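PDB 6H6V: 3-polyprenyl-4-hydroxybenzoate decarboxylase and related decarboxylases from Pelotomaculum thermopropionicum SI, which catalyses, as the UbiD-class flavoenzyme HmfF, the prenylated-FMN-dependent interconversion of 2,5-furandicarboxylic acid with 2-furoic acid and carbon dioxide. Local coordinates for residues F[150-155]-F[252-257]; F[159-164]-F[273-278]; F[258-263]-F[401-406]; F[56-61]-F[293-298]. All coordinates share one frame; numbering follows the deposited sequence.

Interaction 1: residues F[150-155]-F[252-257]. With FMN (flavin mononucleotide), chain B.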
# COMPACT_ATOMS: atom_id res chain seq x y z
N ILE F 150 -33.33 -16.23 20.41
CA ILE F 150 -33.59 -15.26 21.47
C ILE F 150 -33.75 -13.89 20.84
O ILE F 150 -32.98 -13.51 19.98
CB ILE F 150 -32.42 -15.22 22.48
CG1 ILE F 150 -32.25 -16.59 23.15
CG2 ILE F 150 -32.68 -14.15 23.54
CD1 ILE F 150 -31.07 -16.69 24.09
N HIS F 151 -34.76 -13.14 21.28
CA HIS F 151 -35.05 -11.82 20.74
C HIS F 151 -35.44 -10.87 21.83
O HIS F 151 -36.18 -11.24 22.73
CB HIS F 151 -36.20 -11.88 19.74
CG HIS F 151 -35.96 -12.83 18.62
ND1 HIS F 151 -35.55 -12.41 17.38
CD2 HIS F 151 -36.04 -14.18 18.56
CE1 HIS F 151 -35.38 -13.47 16.60
NE2 HIS F 151 -35.68 -14.55 17.30
N ARG F 152 -34.94 -9.64 21.75
CA ARG F 152 -35.31 -8.62 22.72
C ARG F 152 -36.79 -8.25 22.54
O ARG F 152 -37.30 -8.20 21.41
CB ARG F 152 -34.42 -7.39 22.60
CG ARG F 152 -34.67 -6.49 21.41
CD ARG F 152 -33.71 -5.32 21.44
NE ARG F 152 -34.01 -4.36 20.39
CZ ARG F 152 -33.12 -3.75 19.62
NH1 ARG F 152 -31.81 -3.99 19.70
NH2 ARG F 152 -33.56 -2.90 18.70
N LEU F 153 -37.47 -8.03 23.66
CA LEU F 153 -38.91 -7.78 23.65
C LEU F 153 -39.17 -6.56 24.51
O LEU F 153 -39.03 -6.62 25.73
CB LEU F 153 -39.66 -8.99 24.19
CG LEU F 153 -39.39 -10.29 23.43
CD1 LEU F 153 -39.72 -11.51 24.26
CD2 LEU F 153 -40.15 -10.30 22.12
N GLN F 154 -39.48 -5.45 23.85
CA GLN F 154 -39.91 -4.24 24.53
C GLN F 154 -41.34 -4.43 25.04
O GLN F 154 -42.21 -4.84 24.27
CB GLN F 154 -39.88 -3.05 23.59
CG GLN F 154 -39.98 -1.73 24.31
CD GLN F 154 -40.00 -0.54 23.37
OE1 GLN F 154 -39.74 -0.67 22.16
NE2 GLN F 154 -40.30 0.62 23.92
N VAL F 155 -41.57 -4.11 26.30
CA VAL F 155 -42.93 -4.08 26.84
C VAL F 155 -43.57 -2.76 26.42
O VAL F 155 -43.19 -1.70 26.91
CB VAL F 155 -42.92 -4.24 28.38
CG1 VAL F 155 -44.35 -4.24 28.92
CG2 VAL F 155 -42.20 -5.53 28.79
N GLU F 252 -44.82 -1.33 14.71
CA GLU F 252 -44.80 -0.26 15.71
C GLU F 252 -43.36 0.00 16.12
O GLU F 252 -42.51 -0.89 16.09
CB GLU F 252 -45.66 -0.64 16.92
CG GLU F 252 -47.14 -0.79 16.58
CD GLU F 252 -48.02 -1.28 17.73
OE1 GLU F 252 -47.53 -1.45 18.88
OE2 GLU F 252 -49.22 -1.52 17.48
N VAL F 253 -43.09 1.24 16.51
CA VAL F 253 -41.74 1.69 16.84
C VAL F 253 -41.20 0.91 18.05
O VAL F 253 -41.80 0.91 19.12
CB VAL F 253 -41.70 3.23 17.06
CG1 VAL F 253 -40.37 3.67 17.66
CG2 VAL F 253 -41.94 3.95 15.74
N GLU F 254 -40.08 0.22 17.84
CA GLU F 254 -39.37 -0.52 18.89
C GLU F 254 -38.01 0.12 19.07
O GLU F 254 -37.38 0.52 18.09
CB GLU F 254 -39.22 -1.99 18.49
CG GLU F 254 -38.57 -2.89 19.54
CD GLU F 254 -37.04 -2.93 19.48
OE1 GLU F 254 -36.40 -3.16 20.54
OE2 GLU F 254 -36.46 -2.73 18.40
N GLY F 255 -37.55 0.19 20.32
CA GLY F 255 -36.25 0.76 20.63
C GLY F 255 -36.28 2.26 20.78
O GLY F 255 -37.34 2.87 20.67
N PRO F 256 -35.13 2.89 21.03
CA PRO F 256 -33.81 2.23 21.07
C PRO F 256 -33.54 1.34 22.29
O PRO F 256 -34.31 1.32 23.24
CB PRO F 256 -32.84 3.42 21.04
CG PRO F 256 -33.59 4.54 21.68
CD PRO F 256 -35.07 4.29 21.49
N PHE F 257 -32.43 0.62 22.23
CA PHE F 257 -32.06 -0.35 23.27
C PHE F 257 -30.54 -0.50 23.30
O PHE F 257 -29.91 -0.58 22.24
CB PHE F 257 -32.71 -1.69 22.93
CG PHE F 257 -32.42 -2.78 23.92
CD1 PHE F 257 -33.00 -2.76 25.18
CD2 PHE F 257 -31.56 -3.84 23.58
CE1 PHE F 257 -32.74 -3.78 26.10
CE2 PHE F 257 -31.30 -4.86 24.50
CZ PHE F 257 -31.89 -4.83 25.75
N1 FMN B . -31.52 -11.67 17.47
C2 FMN B . -32.42 -10.77 17.01
O2 FMN B . -32.78 -10.86 15.81
N3 FMN B . -32.95 -9.80 17.80
C4 FMN B . -32.62 -9.66 19.09
O4 FMN B . -33.12 -8.78 19.84
C4A FMN B . -31.65 -10.62 19.62
N5 FMN B . -31.29 -10.54 20.89
C5A FMN B . -30.42 -11.41 21.40
C6 FMN B . -30.12 -11.25 22.73
C7 FMN B . -29.23 -12.11 23.33
C7M FMN B . -29.04 -11.81 24.78
C8 FMN B . -28.58 -13.22 22.53
C8M FMN B . -27.57 -14.19 23.10
C9 FMN B . -28.89 -13.36 21.19
C9A FMN B . -29.80 -12.49 20.57
N10 FMN B . -30.18 -12.58 19.22
C10 FMN B . -31.09 -11.64 18.74
C1' FMN B . -29.60 -13.54 18.28
C2' FMN B . -30.40 -14.77 17.92
O2' FMN B . -31.17 -15.33 19.00
C3' FMN B . -29.34 -15.76 17.53
O3' FMN B . -28.42 -15.20 16.61
C4' FMN B . -29.96 -17.00 16.97
O4' FMN B . -28.84 -17.89 16.77
C5' FMN B . -30.83 -16.75 15.71
O5' FMN B . -30.77 -17.91 14.86
P FMN B . -31.94 -18.74 14.12
O1P FMN B . -32.72 -17.63 13.45
O2P FMN B . -31.18 -19.75 13.28
O3P FMN B . -32.72 -19.43 15.20
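R152 grips E254 side-on, presenting NE and one terminal nitrogen to the two carboxylate oxygens. NE of R152 gives to OE1 of E254 at 2.7 Å, and NH2 of R152 gives to OE2 of E254 at 2.9 Å. The second bond is the straighter; it enters along the syn lone pair of OE2, close to the guanidinium plane. The first meets OE1 on its syn side but tilted, because the two flat groups are turned 31° against each other. CG of R152 stands between its own backbone N and carbonyl carbon (chi1 74°), and from there the chain runs extended past F257. CD of R152 lies 3.4 Å from CD2 of F257, whose CB sits over one guanidinium face, toward the rim. A leucine in place of R152 would probably leave E259, salt-bridged to NH1, without this partner and E254 with R270 as its remaining arginine. This E254–R152–E259 network is consistent with the Glu-Arg-Glu arrangement of UbiD-family active sites. The backbone next to it holds the flavin: N of R152 donates to O4 of FMN at 2.8 Å, while N of I150 donates to O2' of FMN and O of I150 accepts from it. Q154 reaches out extended, and its OE1 accepts from N of G255 at 3.0 Å, from above the amide carbonyl plane. Glycine suits that position, since a CB would jam against the preceding carbonyl oxygen. Y130 of strand 130-139, which pairs with 146-157, and R270 of strand 264-280, which pairs with 252-258, also bind E254; I150 packs on helix 194-200.

Interaction 2: residues F[159-164]-F[273-278]. With FMN (flavin mononucleotide), chain B.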
# COMPACT_ATOMS: atom_id res chain seq x y z
N ASP F 159 -50.57 -6.41 27.32
CA ASP F 159 -50.54 -7.68 26.57
C ASP F 159 -49.77 -7.56 25.24
O ASP F 159 -50.08 -8.26 24.27
CB ASP F 159 -51.98 -8.20 26.33
CG ASP F 159 -52.79 -7.37 25.30
OD1 ASP F 159 -52.48 -6.17 25.10
OD2 ASP F 159 -53.74 -7.92 24.69
N ARG F 160 -48.74 -6.71 25.20
CA ARG F 160 -48.13 -6.28 23.91
C ARG F 160 -46.62 -6.05 24.01
O ARG F 160 -46.14 -5.31 24.87
CB ARG F 160 -48.83 -5.01 23.41
CG ARG F 160 -48.87 -4.84 21.90
CD ARG F 160 -49.70 -3.62 21.52
NE ARG F 160 -49.84 -3.44 20.07
CZ ARG F 160 -50.64 -4.17 19.27
NH1 ARG F 160 -51.37 -5.18 19.74
NH2 ARG F 160 -50.68 -3.90 17.97
N LEU F 161 -45.88 -6.68 23.09
CA LEU F 161 -44.42 -6.58 23.04
C LEU F 161 -43.96 -6.19 21.64
O LEU F 161 -44.46 -6.71 20.65
CB LEU F 161 -43.79 -7.91 23.41
CG LEU F 161 -44.16 -8.58 24.72
CD1 LEU F 161 -43.67 -10.03 24.71
CD2 LEU F 161 -43.58 -7.82 25.91
N GLY F 162 -42.99 -5.28 21.57
CA GLY F 162 -42.25 -5.03 20.32
C GLY F 162 -41.09 -6.01 20.22
O GLY F 162 -40.47 -6.34 21.24
N ILE F 163 -40.77 -6.47 19.01
CA ILE F 163 -39.75 -7.50 18.83
C ILE F 163 -38.80 -7.14 17.68
O ILE F 163 -39.25 -6.72 16.61
CB ILE F 163 -40.38 -8.89 18.63
CG1 ILE F 163 -39.31 -9.98 18.65
CG2 ILE F 163 -41.14 -8.96 17.31
CD1 ILE F 163 -39.84 -11.39 18.47
N LEU F 164 -37.49 -7.30 17.91
CA LEU F 164 -36.49 -7.20 16.85
C LEU F 164 -36.28 -8.58 16.27
O LEU F 164 -35.85 -9.49 16.97
CB LEU F 164 -35.16 -6.67 17.38
CG LEU F 164 -34.02 -6.60 16.36
CD1 LEU F 164 -34.28 -5.50 15.34
CD2 LEU F 164 -32.68 -6.40 17.05
N VAL F 273 -45.79 -8.48 19.08
CA VAL F 273 -46.32 -9.71 19.68
C VAL F 273 -47.54 -9.33 20.53
O VAL F 273 -47.47 -8.41 21.35
CB VAL F 273 -45.28 -10.42 20.58
CG1 VAL F 273 -45.82 -11.72 21.14
CG2 VAL F 273 -43.99 -10.69 19.81
N GLU F 274 -48.65 -10.05 20.33
CA GLU F 274 -49.82 -9.95 21.20
C GLU F 274 -49.82 -11.19 22.07
O GLU F 274 -49.82 -12.30 21.54
CB GLU F 274 -51.10 -9.91 20.35
CG GLU F 274 -52.36 -9.47 21.09
CD GLU F 274 -53.62 -9.63 20.28
OE1 GLU F 274 -54.06 -10.79 20.12
OE2 GLU F 274 -54.16 -8.61 19.81
N VAL F 275 -49.83 -11.02 23.40
CA VAL F 275 -49.72 -12.20 24.27
C VAL F 275 -51.14 -12.70 24.62
O VAL F 275 -51.99 -11.92 25.05
CB VAL F 275 -48.76 -12.04 25.50
CG1 VAL F 275 -47.97 -10.73 25.46
CG2 VAL F 275 -49.46 -12.18 26.85
N THR F 276 -51.34 -14.00 24.42
CA THR F 276 -52.63 -14.66 24.61
C THR F 276 -52.71 -15.46 25.92
O THR F 276 -53.81 -15.83 26.33
CB THR F 276 -52.92 -15.61 23.43
OG1 THR F 276 -51.87 -16.58 23.31
CG2 THR F 276 -53.01 -14.83 22.13
N ALA F 277 -51.57 -15.74 26.55
CA ALA F 277 -51.56 -16.38 27.87
C ALA F 277 -50.19 -16.29 28.51
O ALA F 277 -49.18 -16.11 27.83
CB ALA F 277 -51.94 -17.84 27.74
N VAL F 278 -50.17 -16.43 29.83
CA VAL F 278 -48.94 -16.51 30.60
C VAL F 278 -49.08 -17.68 31.55
O VAL F 278 -50.10 -17.79 32.22
CB VAL F 278 -48.72 -15.25 31.45
CG1 VAL F 278 -47.49 -15.41 32.34
CG2 VAL F 278 -48.62 -14.01 30.57
N1 FMN B . -31.52 -11.67 17.47
C2 FMN B . -32.42 -10.77 17.01
O2 FMN B . -32.78 -10.86 15.81
N3 FMN B . -32.95 -9.80 17.80
C4 FMN B . -32.62 -9.66 19.09
O4 FMN B . -33.12 -8.78 19.84
C4A FMN B . -31.65 -10.62 19.62
N5 FMN B . -31.29 -10.54 20.89
C5A FMN B . -30.42 -11.41 21.40
C6 FMN B . -30.12 -11.25 22.73
C7 FMN B . -29.23 -12.11 23.33
C7M FMN B . -29.04 -11.81 24.78
C8 FMN B . -28.58 -13.22 22.53
C8M FMN B . -27.57 -14.19 23.10
C9 FMN B . -28.89 -13.36 21.19
C9A FMN B . -29.80 -12.49 20.57
N10 FMN B . -30.18 -12.58 19.22
C10 FMN B . -31.09 -11.64 18.74
C1' FMN B . -29.60 -13.54 18.28
C2' FMN B . -30.40 -14.77 17.92
O2' FMN B . -31.17 -15.33 19.00
C3' FMN B . -29.34 -15.76 17.53
O3' FMN B . -28.42 -15.20 16.61
C4' FMN B . -29.96 -17.00 16.97
O4' FMN B . -28.84 -17.89 16.77
C5' FMN B . -30.83 -16.75 15.71
O5' FMN B . -30.77 -17.91 14.86
P FMN B . -31.94 -18.74 14.12
O1P FMN B . -32.72 -17.63 13.45
O2P FMN B . -31.18 -19.75 13.28
O3P FMN B . -32.72 -19.43 15.20
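An antiparallel strand pair, 160-163 with the long strand that includes 273-278, is joined here, with L161 and V273 as its hydrogen-bonded pair. N of L161 donates to O of V273 at 2.9 Å, and N of V273 returns a bond to O of L161 at 2.7 Å. One step on, N of V275 gives to O of D159 at 2.9 Å, which extends the ladder to D159, just before the strand. R160 and E274 form the non-hydrogen-bonded pair between these rungs. The strands diverge from strict antiparallelism, their directions being 143° apart. Both belong to the curled antiparallel sheet of the Rift-related, FMN-binding domain, and beyond the paired residues T276 and A277 both face E243 in a classic beta bulge. On the face of L161 and V273 the contact is apolar. CB of L161 lies 4.1 Å from CB of V273, and CG2 of I163 crosses CG2 of V273 at 4.2 Å. Beta-branched valine and isoleucine, with leucine, suit this buried layer, where L113 of helix 113-116 rests on L161 and V275. The face of R160 and E274 is polar and partly exposed. NH1 of R160 stays 4.4 Å from OE2 of E274, too far for a salt bridge; the guanidinium of R160 is instead paired with E252. D159 lies alongside E274, pointing the same way. At the far end, L164 has CG opposite its backbone N (chi1 177°), which carries CD2 of L164 to within 3.5 Å of N3 of FMN. Backbone O of L164 receives a weak bond from N3 of FMN at 3.0 Å as well as one from H151.

Interaction 3: residues F[258-263]-F[401-406]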
# COMPACT_ATOMS: atom_id res chain seq x y z
N GLY F 258 -29.96 -0.51 24.49
CA GLY F 258 -28.52 -0.72 24.63
C GLY F 258 -28.19 -2.16 24.26
O GLY F 258 -28.76 -3.10 24.82
N GLU F 259 -27.28 -2.33 23.30
CA GLU F 259 -27.00 -3.64 22.71
C GLU F 259 -25.59 -4.18 23.03
O GLU F 259 -24.80 -3.54 23.72
CB GLU F 259 -27.24 -3.57 21.19
CG GLU F 259 -28.63 -4.03 20.75
CD GLU F 259 -28.98 -5.48 21.14
OE1 GLU F 259 -30.18 -5.84 21.01
OE2 GLU F 259 -28.08 -6.27 21.57
N TYR F 260 -25.29 -5.38 22.52
CA TYR F 260 -24.04 -6.09 22.80
C TYR F 260 -22.73 -5.29 22.66
O TYR F 260 -21.80 -5.53 23.44
CB TYR F 260 -23.95 -7.40 21.99
CG TYR F 260 -23.84 -7.18 20.49
CD1 TYR F 260 -22.59 -6.89 19.90
CD2 TYR F 260 -24.97 -7.25 19.67
CE1 TYR F 260 -22.49 -6.66 18.53
CE2 TYR F 260 -24.87 -7.03 18.30
CZ TYR F 260 -23.63 -6.73 17.73
OH TYR F 260 -23.54 -6.51 16.37
N PRO F 261 -22.64 -4.34 21.69
CA PRO F 261 -21.35 -3.67 21.54
C PRO F 261 -21.20 -2.40 22.37
O PRO F 261 -20.34 -1.57 22.08
CB PRO F 261 -21.33 -3.35 20.05
CG PRO F 261 -22.75 -3.02 19.74
CD PRO F 261 -23.61 -3.81 20.71
N ARG F 262 -22.02 -2.25 23.41
CA ARG F 262 -22.03 -1.06 24.26
C ARG F 262 -22.44 0.20 23.46
O ARG F 262 -22.03 1.29 23.80
CB ARG F 262 -20.70 -0.91 25.05
CG ARG F 262 -20.52 -1.99 26.14
CD ARG F 262 -19.12 -2.11 26.76
NE ARG F 262 -18.67 -3.53 26.80
CZ ARG F 262 -17.40 -3.97 26.89
NH1 ARG F 262 -16.36 -3.13 27.03
NH2 ARG F 262 -17.16 -5.29 26.86
N TYR F 263 -23.27 0.05 22.42
CA TYR F 263 -23.93 1.18 21.73
C TYR F 263 -25.43 0.93 21.63
O TYR F 263 -25.89 -0.18 21.83
CB TYR F 263 -23.37 1.40 20.32
CG TYR F 263 -21.90 1.73 20.29
CD1 TYR F 263 -21.44 3.02 20.53
CD2 TYR F 263 -20.95 0.74 20.01
CE1 TYR F 263 -20.08 3.33 20.48
CE2 TYR F 263 -19.60 1.03 19.99
CZ TYR F 263 -19.16 2.33 20.21
OH TYR F 263 -17.82 2.62 20.16
N ASN F 401 -20.77 -5.10 9.71
CA ASN F 401 -21.87 -5.18 10.66
C ASN F 401 -22.51 -3.81 10.78
O ASN F 401 -21.80 -2.82 10.91
CB ASN F 401 -21.28 -5.59 12.00
CG ASN F 401 -22.32 -6.06 12.98
OD1 ASN F 401 -23.04 -7.03 12.71
ND2 ASN F 401 -22.40 -5.40 14.13
N ARG F 402 -23.83 -3.73 10.73
CA ARG F 402 -24.50 -2.41 10.77
C ARG F 402 -24.36 -1.70 12.11
O ARG F 402 -24.27 -0.48 12.15
CB ARG F 402 -25.98 -2.51 10.41
CG ARG F 402 -26.20 -2.68 8.92
CD ARG F 402 -27.68 -2.63 8.56
NE ARG F 402 -27.83 -2.78 7.11
CZ ARG F 402 -27.59 -1.83 6.20
NH1 ARG F 402 -27.21 -0.61 6.56
NH2 ARG F 402 -27.75 -2.11 4.91
N LEU F 403 -24.29 -2.48 13.19
CA LEU F 403 -24.27 -1.93 14.54
C LEU F 403 -22.90 -1.39 14.97
O LEU F 403 -22.83 -0.58 15.89
CB LEU F 403 -24.79 -2.97 15.54
CG LEU F 403 -25.76 -2.43 16.59
CD1 LEU F 403 -27.09 -1.98 15.97
CD2 LEU F 403 -26.00 -3.49 17.67
N ASP F 404 -21.83 -1.86 14.34
CA ASP F 404 -20.50 -1.23 14.45
C ASP F 404 -20.62 0.18 13.87
O ASP F 404 -20.82 0.35 12.67
CB ASP F 404 -19.44 -2.11 13.73
CG ASP F 404 -18.12 -1.36 13.38
OD1 ASP F 404 -17.79 -0.32 14.00
OD2 ASP F 404 -17.40 -1.86 12.47
N PRO F 405 -20.53 1.20 14.72
CA PRO F 405 -20.76 2.57 14.26
C PRO F 405 -19.64 3.15 13.40
O PRO F 405 -19.84 4.17 12.74
CB PRO F 405 -20.92 3.35 15.55
CG PRO F 405 -20.09 2.61 16.53
CD PRO F 405 -20.13 1.16 16.13
N SER F 406 -18.47 2.53 13.41
CA SER F 406 -17.40 2.93 12.49
C SER F 406 -17.66 2.46 11.07
O SER F 406 -16.99 2.92 10.14
CB SER F 406 -16.04 2.38 12.95
OG SER F 406 -15.99 0.98 12.78
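L403 pushes one methyl into a nook formed by the turn E259 to R262, and this is the close-packed heart of the contact. Its CD2 lies 3.7 Å from CB of E259, 3.8 Å from CE2 of Y260 and 3.9 Å from CD of P261. The type I turn, closed by a bond from N of R262 to O of E259, brings these three residues round a single apolar branch, and proline suits it by offering a rigid hydrocarbon edge. A second tight spot pairs Y263 with P405: CG of P405 stands 3.8 Å from the ring centroid of Y263, only 11° off the normal, a CH-pi contact square over the face. Toward the more open side, where Y260 and N401 are partly exposed, the contact thins to one polar link. ND2 of N401 donates to OH of Y260 at 2.7 Å, the hydroxyl lying somewhat out of the amide plane; ring and amide are 49° apart. With CG between its backbone N and carbonyl carbon (chi1 67°), the Y260 ring reaches toward N401, whose ND2 lies at the ring edge near its plane. A phenylalanine in place of Y260 would probably leave N401 without this acceptor and its amide freer to turn. D404 braces the second loop from within by an Asx turn to N of S406. The contact thereby joins the loop between strands 252-258 and 264-280 of the flavin domain to the loop between strands 392-399 and 411-418 of the C-terminal domain. Helix 294-315 packs under Y260 through H296 and L297, and T384 of the second subunit binds the Y263 hydroxyl.

Interaction 4: residues F[56-61]-F[293-298]; sequences VVTGLA and SREHLL. With FMN (flavin mononucleotide), chain B.
With CG trans to the backbone N (chi1 -176°) and chi2 also near 180°, E295 stretches straight out from the first turn of its helix to the backbone of G59 and L60. Its two oxygens divide the work: OE1 of E295 accepts from N of G59 at 3.0 Å, and OE2 of E295 accepts from N of L60, also at 3.0 Å. Both donors approach from well above the carboxylate plane, so the group lies across the turn and does not meet it head-on. G59 has a positive phi, which favours glycine, and this turns its N and the next one toward the same carboxylate. O of A61 completes the contact, 3.3 Å from CA of E295 in a CA-H...O approach. S293 is the N-cap, its OG taking a weak bond from N of H296, whose ring borders the flavin methyl C7M. A glutamate suits this place because the buried carboxylate has several partners: besides the two amides, NE2 of H287 is hydrogen-bonded to OE2. Such a shell is likely to favour the negatively charged form, and it ties the end of strand 56-58 to the helix that carries H296 beside the flavin.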
# COMPACT_ATOMS: atom_id res chain seq x y z
N VAL F 56 -35.58 -11.76 40.95
CA VAL F 56 -34.88 -11.71 39.68
C VAL F 56 -33.52 -12.36 39.83
O VAL F 56 -32.85 -12.20 40.84
CB VAL F 56 -34.71 -10.25 39.21
CG1 VAL F 56 -33.76 -10.17 38.02
CG2 VAL F 56 -36.07 -9.67 38.83
N VAL F 57 -33.11 -13.09 38.80
CA VAL F 57 -31.78 -13.67 38.78
C VAL F 57 -31.04 -13.17 37.55
O VAL F 57 -31.67 -12.86 36.54
CB VAL F 57 -31.83 -15.21 38.85
CG1 VAL F 57 -32.45 -15.81 37.59
CG2 VAL F 57 -30.45 -15.79 39.10
N THR F 58 -29.72 -13.06 37.64
CA THR F 58 -28.90 -12.63 36.52
C THR F 58 -27.50 -13.22 36.60
O THR F 58 -26.98 -13.43 37.69
CB THR F 58 -28.81 -11.09 36.42
OG1 THR F 58 -28.41 -10.73 35.10
CG2 THR F 58 -27.81 -10.49 37.42
N GLY F 59 -26.90 -13.45 35.45
CA GLY F 59 -25.54 -13.96 35.39
C GLY F 59 -25.41 -15.44 35.69
O GLY F 59 -24.48 -15.85 36.37
N LEU F 60 -26.32 -16.24 35.14
CA LEU F 60 -26.30 -17.71 35.25
C LEU F 60 -24.98 -18.34 34.83
O LEU F 60 -24.61 -19.39 35.36
CB LEU F 60 -27.38 -18.34 34.38
CG LEU F 60 -28.84 -17.98 34.66
CD1 LEU F 60 -29.74 -18.86 33.80
CD2 LEU F 60 -29.17 -18.16 36.12
N ALA F 61 -24.31 -17.74 33.84
CA ALA F 61 -22.96 -18.16 33.47
C ALA F 61 -22.18 -16.98 32.89
O ALA F 61 -22.52 -16.49 31.81
CB ALA F 61 -23.03 -19.29 32.46
N SER F 293 -23.21 -7.77 29.15
CA SER F 293 -22.62 -8.58 30.21
C SER F 293 -21.96 -9.79 29.58
O SER F 293 -22.20 -10.13 28.43
CB SER F 293 -23.68 -9.05 31.22
OG SER F 293 -24.56 -10.00 30.66
N ARG F 294 -21.15 -10.44 30.38
CA ARG F 294 -20.41 -11.62 29.98
C ARG F 294 -21.37 -12.76 29.60
O ARG F 294 -21.11 -13.50 28.65
CB ARG F 294 -19.50 -12.06 31.12
CG ARG F 294 -18.07 -12.20 30.72
CD ARG F 294 -17.45 -10.86 30.35
NE ARG F 294 -16.02 -11.06 30.41
CZ ARG F 294 -15.10 -10.12 30.31
NH1 ARG F 294 -15.46 -8.87 30.07
NH2 ARG F 294 -13.83 -10.45 30.42
N GLU F 295 -22.45 -12.89 30.35
CA GLU F 295 -23.53 -13.83 30.05
C GLU F 295 -24.04 -13.61 28.62
O GLU F 295 -24.11 -14.54 27.82
CB GLU F 295 -24.67 -13.66 31.06
CG GLU F 295 -25.83 -14.65 30.91
CD GLU F 295 -26.89 -14.52 32.01
OE1 GLU F 295 -27.22 -13.37 32.43
OE2 GLU F 295 -27.42 -15.57 32.44
N HIS F 296 -24.37 -12.35 28.32
CA HIS F 296 -24.83 -11.96 26.99
C HIS F 296 -23.81 -12.27 25.91
O HIS F 296 -24.13 -12.89 24.90
CB HIS F 296 -25.14 -10.46 26.96
CG HIS F 296 -25.79 -10.00 25.69
ND1 HIS F 296 -26.06 -8.68 25.44
CD2 HIS F 296 -26.18 -10.66 24.57
CE1 HIS F 296 -26.61 -8.54 24.25
NE2 HIS F 296 -26.70 -9.73 23.70
N LEU F 297 -22.58 -11.84 26.13
CA LEU F 297 -21.54 -11.98 25.11
C LEU F 297 -21.15 -13.43 24.88
O LEU F 297 -21.03 -13.85 23.74
CB LEU F 297 -20.33 -11.11 25.45
CG LEU F 297 -20.60 -9.60 25.46
CD1 LEU F 297 -19.40 -8.82 25.96
CD2 LEU F 297 -21.02 -9.09 24.10
N LEU F 298 -20.97 -14.20 25.93
CA LEU F 298 -20.54 -15.59 25.79
C LEU F 298 -21.58 -16.53 25.19
O LEU F 298 -21.20 -17.55 24.61
CB LEU F 298 -20.04 -16.13 27.11
CG LEU F 298 -18.75 -15.50 27.61
CD1 LEU F 298 -18.46 -16.14 28.97
CD2 LEU F 298 -17.60 -15.73 26.64
N1 FMN B . -31.52 -11.67 17.47
C2 FMN B . -32.42 -10.77 17.01
O2 FMN B . -32.78 -10.86 15.81
N3 FMN B . -32.95 -9.80 17.80
C4 FMN B . -32.62 -9.66 19.09
O4 FMN B . -33.12 -8.78 19.84
C4A FMN B . -31.65 -10.62 19.62
N5 FMN B . -31.29 -10.54 20.89
C5A FMN B . -30.42 -11.41 21.40
C6 FMN B . -30.12 -11.25 22.73
C7 FMN B . -29.23 -12.11 23.33
C7M FMN B . -29.04 -11.81 24.78
C8 FMN B . -28.58 -13.22 22.53
C8M FMN B . -27.57 -14.19 23.10
C9 FMN B . -28.89 -13.36 21.19
C9A FMN B . -29.80 -12.49 20.57
N10 FMN B . -30.18 -12.58 19.22
C10 FMN B . -31.09 -11.64 18.74
C1' FMN B . -29.60 -13.54 18.28
C2' FMN B . -30.40 -14.77 17.92
O2' FMN B . -31.17 -15.33 19.00
C3' FMN B . -29.34 -15.76 17.53
O3' FMN B . -28.42 -15.20 16.61
C4' FMN B . -29.96 -17.00 16.97
O4' FMN B . -28.84 -17.89 16.77
C5' FMN B . -30.83 -16.75 15.71
O5' FMN B . -30.77 -17.91 14.86
P FMN B . -31.94 -18.74 14.12
O1P FMN B . -32.72 -17.63 13.45
O2P FMN B . -31.18 -19.75 13.28
O3P FMN B . -32.72 -19.43 15.20

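Interactions 1 and 2 share one antiparallel sheet and touch directly, through the E252–R160 salt bridge and L153 against I163. Interaction 1 is a buried, charge-rich contact, whereas interaction 2 is mainly backbone ladder with one apolar and one partly exposed face. Interaction 3 lies between domains, partly buried and largely apolar, and also meets the second subunit; E259 links it to interaction 1 by a salt bridge to R152. Interaction 4 is buried like interaction 1 but uses a carboxylate against main-chain amides, joining the N-terminal domain to helix 294-315. Its H296 packs on E259 of interaction 3. Three contacts touch FMN: 1 and 2 at its O4 and N3 end, 4 at methyl C7M.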